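Local coordinates for thylakoid lumenal 15 kDa protein 1, chloroplastic (Arabidopsis thaliana, PDB 3N90) that is of unknown function but folds as a right-handed quadrilateral beta helix of pentapeptide repeats in the chloroplast thylakoid lumen, at residues K21-Q26 and Q31-S36; A41-A46 and A51-A56; K124-V129 and A136-L141. The protein carries 2 engineered substitutions. All coordinates share one frame; numbering follows the deposited sequence.

Interaction 1: K21-Q26 and Q31-S36; sequences KDFSGQ and QDFKTS
Phe23 and Phe33 reach into the protein interior from opposite directions, and their rings make the whole contact between residues 21-26 and 31-36. The first segment approaches Phe23 along the wall of the fold, where the backbones of Lys21 and Phe23 bond to Asn42 and that of Asp22 to Phe2. Asp22 suits the place before the aromatic because its carboxylate bends back onto the chain: OD1 accepts from Ser24 N at 2.8 Å, closing an Asx turn, and from Ser24 OG through its syn lone pair.

Phe23 then turns inward. Its CG lies beside the backbone N and anti to the carbonyl carbon (chi1 -70°), and Phe33 repeats this torsion from the other wall. The rings form a T-shaped pair, centroids 5.5 Å apart and planes at 82°, in which the edge of Phe33 stands over a face of Phe23; the closest carbons are Phe33 CE1 and Phe23 CZ at 4.0 Å. Phe43 also meets both rings.

Beyond Phe23 the chain makes a type II turn, closed by Gln26 N to Phe23 O at 3.2 Å. Gly25 takes its third position, where phi is positive and glycine is at ease. Residues 31-36 follow the same plan: Asp32 OD1 receives Lys34 N in an Asx turn, and Ser36 N closes a type II turn on Phe33 O.

Polar groups thus tie each wall to itself, while these two segments meet through hydrocarbon alone, an edge of weakly positive C-H groups set against an electron-rich ring face.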
ATOM      1  N   LYS A  21       7.292   4.286  12.682  1.00 17.86           N
ATOM      2  CA  LYS A  21       8.495   3.475  12.539  1.00 17.87           C
ATOM      3  C   LYS A  21       9.053   3.533  11.120  1.00 18.48           C
ATOM      4  O   LYS A  21       8.297   3.708  10.134  1.00 17.51           O
ATOM      5  CB  LYS A  21       8.302   2.037  13.016  1.00 18.60           C
ATOM      6  CG  LYS A  21       7.854   1.878  14.483  1.00 19.92           C
ATOM      7  CD  LYS A  21       8.721   2.696  15.433  1.00 24.65           C
ATOM      8  CE  LYS A  21       8.725   2.147  16.847  1.00 27.38           C
ATOM      9  NZ  LYS A  21       9.939   2.696  17.560  1.00 29.59           N
ATOM     10  N   ASP A  22      10.378   3.428  11.013  1.00 18.44           N
ATOM     11  CA  ASP A  22      11.024   3.584   9.711  1.00 18.93           C
ATOM     12  C   ASP A  22      11.439   2.249   9.111  1.00 17.83           C
ATOM     13  O   ASP A  22      12.377   1.605   9.561  1.00 17.85           O
ATOM     14  CB  ASP A  22      12.195   4.592   9.787  1.00 20.04           C
ATOM     15  CG  ASP A  22      12.712   5.007   8.412  1.00 23.45           C
ATOM     16  OD1 ASP A  22      12.492   4.272   7.423  1.00 22.40           O
ATOM     17  OD2 ASP A  22      13.353   6.088   8.315  1.00 27.80           O
ATOM     18  N   PHE A  23      10.684   1.817   8.096  1.00 16.89           N
ATOM     19  CA  PHE A  23      10.969   0.606   7.364  1.00 15.76           C
ATOM     20  C   PHE A  23      11.454   0.903   5.926  1.00 16.24           C
ATOM     21  O   PHE A  23      11.450   0.013   5.085  1.00 14.73           O
ATOM     22  CB  PHE A  23       9.699  -0.246   7.265  1.00 15.59           C
ATOM     23  CG  PHE A  23       9.254  -0.864   8.572  1.00 14.28           C
ATOM     24  CD1 PHE A  23       9.848  -2.042   9.043  1.00 13.98           C
ATOM     25  CD2 PHE A  23       8.250  -0.261   9.348  1.00 13.55           C
ATOM     26  CE1 PHE A  23       9.432  -2.642  10.271  1.00 14.72           C
ATOM     27  CE2 PHE A  23       7.850  -0.830  10.568  1.00 14.35           C
ATOM     28  CZ  PHE A  23       8.430  -2.040  11.016  1.00 14.68           C
ATOM     29  N   SER A  24      11.855   2.139   5.662  1.00 16.59           N
ATOM     30  CA  SER A  24      12.159   2.569   4.284  1.00 17.19           C
ATOM     31  C   SER A  24      13.273   1.707   3.680  1.00 18.30           C
ATOM     32  O   SER A  24      14.260   1.389   4.353  1.00 18.27           O
ATOM     33  CB  SER A  24      12.517   4.058   4.253  1.00 18.14           C
ATOM     34  OG  SER A  24      13.587   4.299   5.149  1.00 19.39           O
ATOM     35  N   GLY A  25      13.081   1.283   2.436  1.00 18.96           N
ATOM     36  CA  GLY A  25      14.064   0.458   1.691  1.00 19.48           C
ATOM     37  C   GLY A  25      14.275  -0.984   2.133  1.00 19.97           C
ATOM     38  O   GLY A  25      15.128  -1.715   1.569  1.00 21.12           O
ATOM     39  N   GLN A  26      13.518  -1.430   3.124  1.00 19.82           N
ATOM     40  CA  GLN A  26      13.749  -2.744   3.687  0.50 19.08           C
ATOM     41  C   GLN A  26      13.082  -3.842   2.908  1.00 19.58           C
ATOM     42  O   GLN A  26      12.057  -3.618   2.248  1.00 19.29           O
ATOM     43  CB  GLN A  26      13.312  -2.763   5.130  0.50 19.21           C
ATOM     44  CG  GLN A  26      14.040  -1.671   5.908  0.50 19.33           C
ATOM     45  CD  GLN A  26      13.933  -1.853   7.366  0.50 20.75           C
ATOM     46  OE1 GLN A  26      14.381  -1.009   8.144  0.50 21.71           O
ATOM     47  NE2 GLN A  26      13.330  -2.949   7.771  0.50 21.22           N
ATOM     48  N   GLN A  31       5.901 -10.022   4.795  1.00 11.75           N
ATOM     49  CA  GLN A  31       5.829  -9.557   6.184  1.00 11.85           C
ATOM     50  C   GLN A  31       4.358  -9.458   6.629  1.00 12.30           C
ATOM     51  O   GLN A  31       3.473  -8.993   5.858  1.00 12.03           O
ATOM     52  CB  GLN A  31       6.502  -8.207   6.317  1.00 11.75           C
ATOM     53  CG  GLN A  31       6.930  -7.915   7.768  1.00 13.66           C
ATOM     54  CD  GLN A  31       8.019  -8.849   8.270  1.00 16.93           C
ATOM     55  OE1 GLN A  31       8.926  -9.234   7.502  1.00 16.18           O
ATOM     56  NE2 GLN A  31       7.952  -9.216   9.567  1.00 12.62           N
ATOM     57  N   ASP A  32       4.099  -9.901   7.868  1.00 12.30           N
ATOM     58  CA  ASP A  32       2.753  -9.935   8.435  1.00 12.57           C
ATOM     59  C   ASP A  32       2.551  -8.665   9.301  1.00 11.48           C
ATOM     60  O   ASP A  32       3.024  -8.587  10.419  1.00 12.91           O
ATOM     61  CB  ASP A  32       2.544 -11.199   9.302  1.00 14.14           C
ATOM     62  CG  ASP A  32       1.087 -11.387   9.739  1.00 16.15           C
ATOM     63  OD1 ASP A  32       0.231 -10.485   9.497  1.00 16.12           O
ATOM     64  OD2 ASP A  32       0.759 -12.455  10.317  1.00 21.35           O
ATOM     65  N   PHE A  33       1.874  -7.672   8.751  1.00 10.26           N
ATOM     66  CA  PHE A  33       1.458  -6.499   9.527  1.00  9.83           C
ATOM     67  C   PHE A  33      -0.052  -6.523   9.800  1.00  9.74           C
ATOM     68  O   PHE A  33      -0.663  -5.450   9.992  1.00  9.93           O
ATOM     69  CB  PHE A  33       1.761  -5.202   8.760  1.00 10.24           C
ATOM     70  CG  PHE A  33       3.199  -4.921   8.604  1.00 11.73           C
ATOM     71  CD1 PHE A  33       3.930  -4.331   9.636  1.00  8.65           C
ATOM     72  CD2 PHE A  33       3.836  -5.197   7.404  1.00 11.82           C
ATOM     73  CE1 PHE A  33       5.291  -4.034   9.447  1.00 12.46           C
ATOM     74  CE2 PHE A  33       5.200  -4.927   7.229  1.00 13.03           C
ATOM     75  CZ  PHE A  33       5.926  -4.346   8.225  1.00 12.55           C
ATOM     76  N   LYS A  34      -0.668  -7.708   9.825  1.00 10.09           N
ATOM     77  CA  LYS A  34      -2.103  -7.785  10.117  1.00 10.66           C
ATOM     78  C   LYS A  34      -2.440  -7.082  11.437  1.00 10.88           C
ATOM     79  O   LYS A  34      -1.777  -7.324  12.447  1.00 10.46           O
ATOM     80  CB  LYS A  34      -2.557  -9.250  10.201  1.00 11.18           C
ATOM     81  CG  LYS A  34      -4.010  -9.397  10.591  1.00 11.30           C
ATOM     82  CD  LYS A  34      -4.404 -10.857  10.279  1.00 17.97           C
ATOM     83  CE  LYS A  34      -5.784 -11.146  10.792  1.00 19.04           C
ATOM     84  NZ  LYS A  34      -6.089 -12.604  10.983  1.00 23.51           N
ATOM     85  N   THR A  35      -3.451  -6.223  11.372  1.00 11.22           N
ATOM     86  CA  THR A  35      -4.021  -5.474  12.501  1.00 11.44           C
ATOM     87  C   THR A  35      -2.927  -4.746  13.306  1.00 11.74           C
ATOM     88  O   THR A  35      -3.032  -4.600  14.544  1.00 11.62           O
ATOM     89  CB  THR A  35      -5.056  -6.326  13.342  1.00 12.51           C
ATOM     90  OG1 THR A  35      -5.794  -5.498  14.259  1.00 14.25           O
ATOM     91  CG2 THR A  35      -4.411  -7.530  14.096  1.00 14.41           C
ATOM     92  N   SER A  36      -1.890  -4.290  12.600  1.00 10.39           N
ATOM     93  CA  SER A  36      -0.943  -3.381  13.243  1.00  9.95           C
ATOM     94  C   SER A  36      -1.316  -1.918  13.048  1.00 10.08           C
ATOM     95  O   SER A  36      -2.058  -1.552  12.127  1.00  9.46           O
ATOM     96  CB  SER A  36       0.465  -3.635  12.764  1.00  9.23           C
ATOM     97  OG  SER A  36       0.883  -4.862  13.306  1.00 14.70           O
TER

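Interaction 2: A41-A46 and A51-A56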
ATOM      1  N   ALA A  41       4.065   5.605   9.362  1.00 15.81           N
ATOM      2  CA  ALA A  41       5.199   4.708   9.187  1.00 14.88           C
ATOM      3  C   ALA A  41       5.829   5.021   7.848  1.00 14.19           C
ATOM      4  O   ALA A  41       5.142   5.462   6.936  1.00 14.22           O
ATOM      5  CB  ALA A  41       4.785   3.240   9.233  1.00 15.29           C
ATOM      6  N   ASN A  42       7.126   4.762   7.740  1.00 14.75           N
ATOM      7  CA  ASN A  42       7.872   4.983   6.511  1.00 14.42           C
ATOM      8  C   ASN A  42       8.211   3.669   5.813  1.00 13.98           C
ATOM      9  O   ASN A  42       9.054   2.896   6.286  1.00 13.68           O
ATOM     10  CB  ASN A  42       9.172   5.730   6.837  1.00 15.90           C
ATOM     11  CG  ASN A  42       9.888   6.254   5.591  1.00 17.15           C
ATOM     12  OD1 ASN A  42       9.479   6.004   4.463  1.00 15.41           O
ATOM     13  ND2 ASN A  42      10.986   6.981   5.820  1.00 19.27           N
ATOM     14  N   PHE A  43       7.510   3.386   4.712  1.00 13.01           N
ATOM     15  CA  PHE A  43       7.836   2.228   3.858  1.00 13.09           C
ATOM     16  C   PHE A  43       8.365   2.658   2.493  1.00 13.32           C
ATOM     17  O   PHE A  43       8.242   1.915   1.538  1.00 12.88           O
ATOM     18  CB  PHE A  43       6.608   1.324   3.612  1.00 12.85           C
ATOM     19  CG  PHE A  43       6.096   0.600   4.859  1.00 10.77           C
ATOM     20  CD1 PHE A  43       6.696  -0.587   5.282  1.00 10.31           C
ATOM     21  CD2 PHE A  43       5.041   1.119   5.600  1.00 12.38           C
ATOM     22  CE1 PHE A  43       6.246  -1.287   6.398  1.00  9.79           C
ATOM     23  CE2 PHE A  43       4.579   0.430   6.761  1.00 13.17           C
ATOM     24  CZ  PHE A  43       5.202  -0.776   7.149  1.00 12.64           C
ATOM     25  N   LYS A  44       8.926   3.858   2.390  1.00 13.84           N
ATOM     26  CA  LYS A  44       9.325   4.347   1.057  1.00 14.77           C
ATOM     27  C   LYS A  44      10.311   3.386   0.408  1.00 14.86           C
ATOM     28  O   LYS A  44      11.304   3.017   1.032  1.00 15.77           O
ATOM     29  CB  LYS A  44       9.927   5.755   1.151  1.00 15.86           C
ATOM     30  CG  LYS A  44      10.403   6.300  -0.204  1.00 17.57           C
ATOM     31  CD  LYS A  44      10.667   7.798  -0.112  1.00 21.29           C
ATOM     32  CE  LYS A  44      10.864   8.373  -1.506  1.00 26.07           C
ATOM     33  NZ  LYS A  44      10.962   9.846  -1.469  1.00 29.40           N
ATOM     34  N   GLY A  45      10.008   2.934  -0.807  1.00 15.17           N
ATOM     35  CA  GLY A  45      10.862   1.977  -1.537  1.00 14.83           C
ATOM     36  C   GLY A  45      11.052   0.620  -0.904  1.00 15.56           C
ATOM     37  O   GLY A  45      11.973  -0.128  -1.281  1.00 16.23           O
ATOM     38  N   ALA A  46      10.208   0.283   0.083  1.00 15.00           N
ATOM     39  CA  ALA A  46      10.276  -1.030   0.686  1.00 14.73           C
ATOM     40  C   ALA A  46       9.829  -2.119  -0.305  1.00 15.27           C
ATOM     41  O   ALA A  46       9.068  -1.856  -1.249  1.00 15.07           O
ATOM     42  CB  ALA A  46       9.450  -1.099   1.948  1.00 14.60           C
ATOM     43  N   ALA A  51       2.992  -8.995   1.202  1.00 11.29           N
ATOM     44  CA  ALA A  51       2.873  -8.574   2.625  1.00 11.52           C
ATOM     45  C   ALA A  51       1.399  -8.476   3.002  1.00 11.99           C
ATOM     46  O   ALA A  51       0.567  -8.228   2.125  1.00 13.03           O
ATOM     47  CB  ALA A  51       3.575  -7.210   2.839  1.00 11.14           C
ATOM     48  N   SER A  52       1.055  -8.658   4.283  1.00 11.37           N
ATOM     49  CA  SER A  52      -0.331  -8.501   4.718  1.00 11.09           C
ATOM     50  C   SER A  52      -0.455  -7.200   5.512  1.00 10.51           C
ATOM     51  O   SER A  52       0.247  -7.033   6.511  1.00 10.93           O
ATOM     52  CB  SER A  52      -0.806  -9.640   5.606  1.00 12.28           C
ATOM     53  OG  SER A  52      -2.134  -9.413   6.081  1.00 11.06           O
ATOM     54  N   PHE A  53      -1.323  -6.323   5.047  1.00  9.49           N
ATOM     55  CA  PHE A  53      -1.776  -5.121   5.848  1.00  9.46           C
ATOM     56  C   PHE A  53      -3.258  -5.298   6.214  1.00  8.96           C
ATOM     57  O   PHE A  53      -3.983  -4.318   6.407  1.00 10.38           O
ATOM     58  CB  PHE A  53      -1.553  -3.828   5.063  1.00  9.54           C
ATOM     59  CG  PHE A  53      -0.082  -3.518   4.851  1.00  9.88           C
ATOM     60  CD1 PHE A  53       0.682  -2.979   5.884  1.00  8.67           C
ATOM     61  CD2 PHE A  53       0.537  -3.805   3.630  1.00  9.26           C
ATOM     62  CE1 PHE A  53       2.044  -2.703   5.677  1.00 11.13           C
ATOM     63  CE2 PHE A  53       1.880  -3.544   3.428  1.00  9.73           C
ATOM     64  CZ  PHE A  53       2.632  -2.980   4.452  1.00  9.72           C
ATOM     65  N   PHE A  54      -3.669  -6.551   6.376  1.00  9.31           N
ATOM     66  CA  PHE A  54      -5.058  -6.882   6.645  1.00 10.07           C
ATOM     67  C   PHE A  54      -5.557  -6.160   7.919  1.00 10.51           C
ATOM     68  O   PHE A  54      -5.049  -6.418   9.006  1.00 10.76           O
ATOM     69  CB  PHE A  54      -5.231  -8.391   6.839  1.00 10.84           C
ATOM     70  CG  PHE A  54      -6.663  -8.811   6.991  1.00 12.65           C
ATOM     71  CD1 PHE A  54      -7.381  -9.257   5.863  1.00 14.48           C
ATOM     72  CD2 PHE A  54      -7.313  -8.751   8.222  1.00 12.57           C
ATOM     73  CE1 PHE A  54      -8.719  -9.648   5.961  1.00 15.33           C
ATOM     74  CE2 PHE A  54      -8.675  -9.155   8.331  1.00 16.58           C
ATOM     75  CZ  PHE A  54      -9.366  -9.597   7.179  1.00 16.27           C
ATOM     76  N   ASP A  55      -6.520  -5.254   7.768  1.00 11.42           N
ATOM     77  CA  ASP A  55      -7.051  -4.479   8.909  1.00 11.53           C
ATOM     78  C   ASP A  55      -5.974  -3.681   9.658  1.00 11.05           C
ATOM     79  O   ASP A  55      -6.166  -3.375  10.853  1.00 11.48           O
ATOM     80  CB  ASP A  55      -7.770  -5.378   9.919  1.00 10.86           C
ATOM     81  CG  ASP A  55      -9.108  -4.781  10.389  1.00 12.52           C
ATOM     82  OD1 ASP A  55      -9.340  -3.568  10.218  1.00 13.53           O
ATOM     83  OD2 ASP A  55      -9.956  -5.576  10.837  1.00 12.52           O
ATOM     84  N   ALA A  56      -4.863  -3.370   8.993  1.00 10.85           N
ATOM     85  CA  ALA A  56      -3.875  -2.418   9.533  1.00 10.02           C
ATOM     86  C   ALA A  56      -4.354  -0.977   9.430  1.00 10.29           C
ATOM     87  O   ALA A  56      -5.225  -0.645   8.629  1.00 12.34           O
ATOM     88  CB  ALA A  56      -2.465  -2.593   8.888  1.00 10.24           C
TER
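Phe53 presents its CE1 edge to one face of Phe43, CE1 lying 4.0 Å from Phe43 CZ and 4.2 Å from Phe43 CE2. The pair is T-shaped, centroids 5.6 Å apart and planes at 82°, and Phe43 CZ lies in the plane of the Phe53 ring. Both CB atoms point inward, and with CG beside the backbone N (chi1 -67°) the rings meet between opposed walls.

Each phenylalanine is held by the local fold of its own wall. Ahead of Phe43, Asn42 OD1 accepts from Lys44 N at 3.0 Å in an Asx turn; Ser52 uses its hydroxyl instead, OG taking Phe54 N at 3.3 Å in an ST turn. Type II turns follow, closed by Ala46 N on Phe43 O and by Ala56 N on Phe53 O. The buried Ala41, Ala46, Ala51 and Ala56 offer only a methyl, small enough to sit beside the bulky rings.

Farther out, Phe43 meets Phe23 with ring planes nearly parallel, and Phe53 lies likewise between Phe33 and Phe73. Here phenylalanines fill the inward central places, which take phenylalanine or leucine; facing ten positions apart and stacking twenty apart, they fit the right-handed quadrilateral beta helix of pentapeptide repeats.

Interaction 3: K124-V129 and A136-L141; sequences KVADGV and ATRDTL
Val129 and Ala136 form a single beta bridge, CA atoms 4.5 Å apart, beside an almost straight bond from Thr137 N to Gly128 O (3.0 Å, 177°). The bridge belongs to the C-terminal cap of the beta helix, where the Cys123-Cys143 disulfide ties helix 116-125 to the chain that follows residues 136-141. Ala136 is the N-cap of the short helix. Any side chain on Gly128 would collide with the carbonyl O of Asp127, so glycine belongs there.

Ala126 points its methyl at the helix and is small enough to let Leu141 CD1 approach to 3.5 Å, with Thr137 CG2 alongside. The hydroxyl of Thr137 bonds to Ala107 O.

Arg138, its chain bent at chi3 (66°), swings its guanidinium over to Ala126 O, which lies close to its plane and takes a 3.0 Å bond from NH1, tilted from the carbonyl plane. NH1 also serves Cys123 O, and NH2 binds Asn144 OD1. A leucine in its place would probably leave the carbonyls of Ala126 and Cys123 without this shared donor and weaken the link between the two segments.

Water 1 completes the joint, donating to Gly128 O at 2.8 Å and accepting from Arg138 N at 2.7 Å.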
ATOM      1  N   LYS A 124     -11.333   9.378  -9.287  1.00 16.81           N
ATOM      2  CA  LYS A 124     -11.441  10.818  -9.089  1.00 17.95           C
ATOM      3  C   LYS A 124     -10.106  11.395  -8.764  1.00 19.52           C
ATOM      4  O   LYS A 124      -9.877  12.583  -8.991  1.00 19.97           O
ATOM      5  CB  LYS A 124     -12.370  11.185  -7.920  1.00 17.40           C
ATOM      6  CG  LYS A 124     -13.819  11.064  -8.264  1.00 18.78           C
ATOM      7  CD  LYS A 124     -14.672  11.305  -7.038  1.00 21.97           C
ATOM      8  CE  LYS A 124     -16.141  11.094  -7.395  1.00 24.08           C
ATOM      9  NZ  LYS A 124     -16.915  11.054  -6.148  1.00 27.05           N
ATOM     10  N   VAL A 125      -9.241  10.591  -8.147  1.00 19.81           N
ATOM     11  CA  VAL A 125      -7.966  11.143  -7.705  1.00 22.05           C
ATOM     12  C   VAL A 125      -6.786  10.567  -8.494  1.00 22.12           C
ATOM     13  O   VAL A 125      -5.646  10.909  -8.174  1.00 24.29           O
ATOM     14  CB  VAL A 125      -7.730  10.956  -6.165  1.00 22.69           C
ATOM     15  CG1 VAL A 125      -8.680  11.846  -5.327  1.00 24.13           C
ATOM     16  CG2 VAL A 125      -7.843   9.494  -5.780  1.00 21.97           C
ATOM     17  N   ALA A 126      -7.067   9.720  -9.505  1.00 21.49           N
ATOM     18  CA  ALA A 126      -6.053   8.973 -10.268  1.00 22.22           C
ATOM     19  C   ALA A 126      -5.419   9.727 -11.424  1.00 24.10           C
ATOM     20  O   ALA A 126      -6.114  10.293 -12.284  1.00 24.64           O
ATOM     21  CB  ALA A 126      -6.621   7.633 -10.780  1.00 21.94           C
ATOM     22  N   ASP A 127      -4.091   9.702 -11.448  1.00 25.77           N
ATOM     23  CA  ASP A 127      -3.323  10.254 -12.560  1.00 27.84           C
ATOM     24  C   ASP A 127      -1.897   9.681 -12.617  1.00 27.57           C
ATOM     25  O   ASP A 127      -1.494   8.904 -11.755  1.00 26.63           O
ATOM     26  CB  ASP A 127      -3.373  11.800 -12.558  1.00 28.35           C
ATOM     27  CG  ASP A 127      -2.546  12.448 -11.459  1.00 32.70           C
ATOM     28  OD1 ASP A 127      -1.881  11.760 -10.648  1.00 38.68           O
ATOM     29  OD2 ASP A 127      -2.549  13.695 -11.424  1.00 37.79           O
ATOM     30  N   GLY A 128      -1.159  10.006 -13.671  1.00 28.24           N
ATOM     31  CA  GLY A 128       0.250   9.671 -13.696  1.00 27.80           C
ATOM     32  C   GLY A 128       0.588   8.348 -14.304  1.00 28.08           C
ATOM     33  O   GLY A 128      -0.299   7.527 -14.659  1.00 28.10           O
ATOM     34  N   VAL A 129       1.902   8.143 -14.428  1.00 27.57           N
ATOM     35  CA  VAL A 129       2.455   6.909 -14.930  1.00 28.33           C
ATOM     36  C   VAL A 129       3.436   6.422 -13.879  1.00 27.33           C
ATOM     37  O   VAL A 129       4.165   7.210 -13.277  1.00 27.32           O
ATOM     38  CB  VAL A 129       3.233   7.069 -16.281  1.00 28.03           C
ATOM     39  CG1 VAL A 129       3.302   5.731 -17.003  1.00 29.78           C
ATOM     40  CG2 VAL A 129       2.560   8.112 -17.181  1.00 30.22           C
ATOM     41  N   ALA A 136      -0.316   3.286 -17.013  1.00 26.66           N
ATOM     42  CA  ALA A 136      -0.957   4.547 -16.663  1.00 25.42           C
ATOM     43  C   ALA A 136      -1.959   4.250 -15.554  1.00 23.75           C
ATOM     44  O   ALA A 136      -2.726   3.288 -15.666  1.00 23.24           O
ATOM     45  CB  ALA A 136      -1.653   5.166 -17.876  1.00 25.58           C
ATOM     46  N   THR A 137      -1.926   5.049 -14.482  1.00 22.92           N
ATOM     47  CA  THR A 137      -2.677   4.700 -13.249  1.00 22.97           C
ATOM     48  C   THR A 137      -4.137   4.523 -13.569  1.00 22.08           C
ATOM     49  O   THR A 137      -4.731   3.538 -13.178  1.00 22.40           O
ATOM     50  CB  THR A 137      -2.489   5.727 -12.111  1.00 21.69           C
ATOM     51  OG1 THR A 137      -1.120   5.701 -11.695  1.00 22.60           O
ATOM     52  CG2 THR A 137      -3.397   5.393 -10.884  1.00 22.54           C
ATOM     53  N   ARG A 138      -4.668   5.448 -14.363  1.00 23.09           N
ATOM     54  CA  ARG A 138      -6.064   5.423 -14.846  1.00 23.12           C
ATOM     55  C   ARG A 138      -6.414   4.195 -15.662  1.00 23.14           C
ATOM     56  O   ARG A 138      -7.546   3.730 -15.598  1.00 22.87           O
ATOM     57  CB  ARG A 138      -6.354   6.679 -15.665  1.00 24.46           C
ATOM     58  CG  ARG A 138      -6.206   7.977 -14.887  1.00 24.59           C
ATOM     59  CD  ARG A 138      -6.750   9.158 -15.659  1.00 29.11           C
ATOM     60  NE  ARG A 138      -8.203   9.108 -15.857  1.00 31.53           N
ATOM     61  CZ  ARG A 138      -9.109   9.324 -14.898  1.00 34.10           C
ATOM     62  NH1 ARG A 138      -8.739   9.577 -13.648  1.00 32.33           N
ATOM     63  NH2 ARG A 138     -10.399   9.271 -15.180  1.00 32.95           N
ATOM     64  N   ASP A 139      -5.456   3.681 -16.448  1.00 22.74           N
ATOM     65  CA  ASP A 139      -5.684   2.455 -17.217  0.50 22.44           C
ATOM     66  C   ASP A 139      -5.711   1.228 -16.344  1.00 22.61           C
ATOM     67  O   ASP A 139      -6.534   0.329 -16.540  1.00 23.92           O
ATOM     68  CB  ASP A 139      -4.634   2.294 -18.316  0.50 22.24           C
ATOM     69  CG  ASP A 139      -4.763   3.339 -19.392  0.50 21.88           C
ATOM     70  OD1 ASP A 139      -5.895   3.831 -19.596  0.50 21.49           O
ATOM     71  OD2 ASP A 139      -3.739   3.659 -20.033  0.50 21.38           O
ATOM     72  N   THR A 140      -4.800   1.159 -15.365  1.00 23.11           N
ATOM     73  CA  THR A 140      -4.783   0.023 -14.460  1.00 23.78           C
ATOM     74  C   THR A 140      -6.070  -0.017 -13.672  1.00 21.93           C
ATOM     75  O   THR A 140      -6.532  -1.088 -13.304  1.00 23.21           O
ATOM     76  CB  THR A 140      -3.549   0.052 -13.510  1.00 23.85           C
ATOM     77  OG1 THR A 140      -3.639   1.169 -12.621  1.00 24.81           O
ATOM     78  CG2 THR A 140      -2.267   0.164 -14.336  1.00 24.60           C
ATOM     79  N   LEU A 141      -6.648   1.164 -13.448  1.00 21.39           N
ATOM     80  CA  LEU A 141      -7.923   1.308 -12.740  1.00 20.38           C
ATOM     81  C   LEU A 141      -9.128   1.220 -13.676  1.00 20.60           C
ATOM     82  O   LEU A 141     -10.261   1.118 -13.214  1.00 19.66           O
ATOM     83  CB  LEU A 141      -7.977   2.669 -12.020  1.00 20.20           C
ATOM     84  CG  LEU A 141      -7.165   2.807 -10.730  1.00 18.36           C
ATOM     85  CD1 LEU A 141      -7.101   4.212 -10.217  1.00 16.11           C
ATOM     86  CD2 LEU A 141      -7.688   1.856  -9.653  1.00 16.37           C
TER
HETATM   87  O   HOH W   1      -3.069   7.455 -15.222  1.00 27.00           O

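In the fold
Interactions 1 and 2 are successive layers of one core, their centres about 5 Å apart, and both join opposed walls of the beta helix through buried aromatic rings. The layers also touch directly through their backbones, where Phe23 N lies 2.7 Å from Asn42 O and Phe33 N lies 2.8 Å from Ser52 O, probable hydrogen bonds. Interaction 3 lies apart, its centre about 26 Å from that of interaction 1 and about 21 Å from that of interaction 2, at the C-terminal end and only partly buried. There helical elements replace repeats, and direct hydrogen bonds, an arginine and a water join the segments, with an alanine methyl touching a leucine and a threonine methyl.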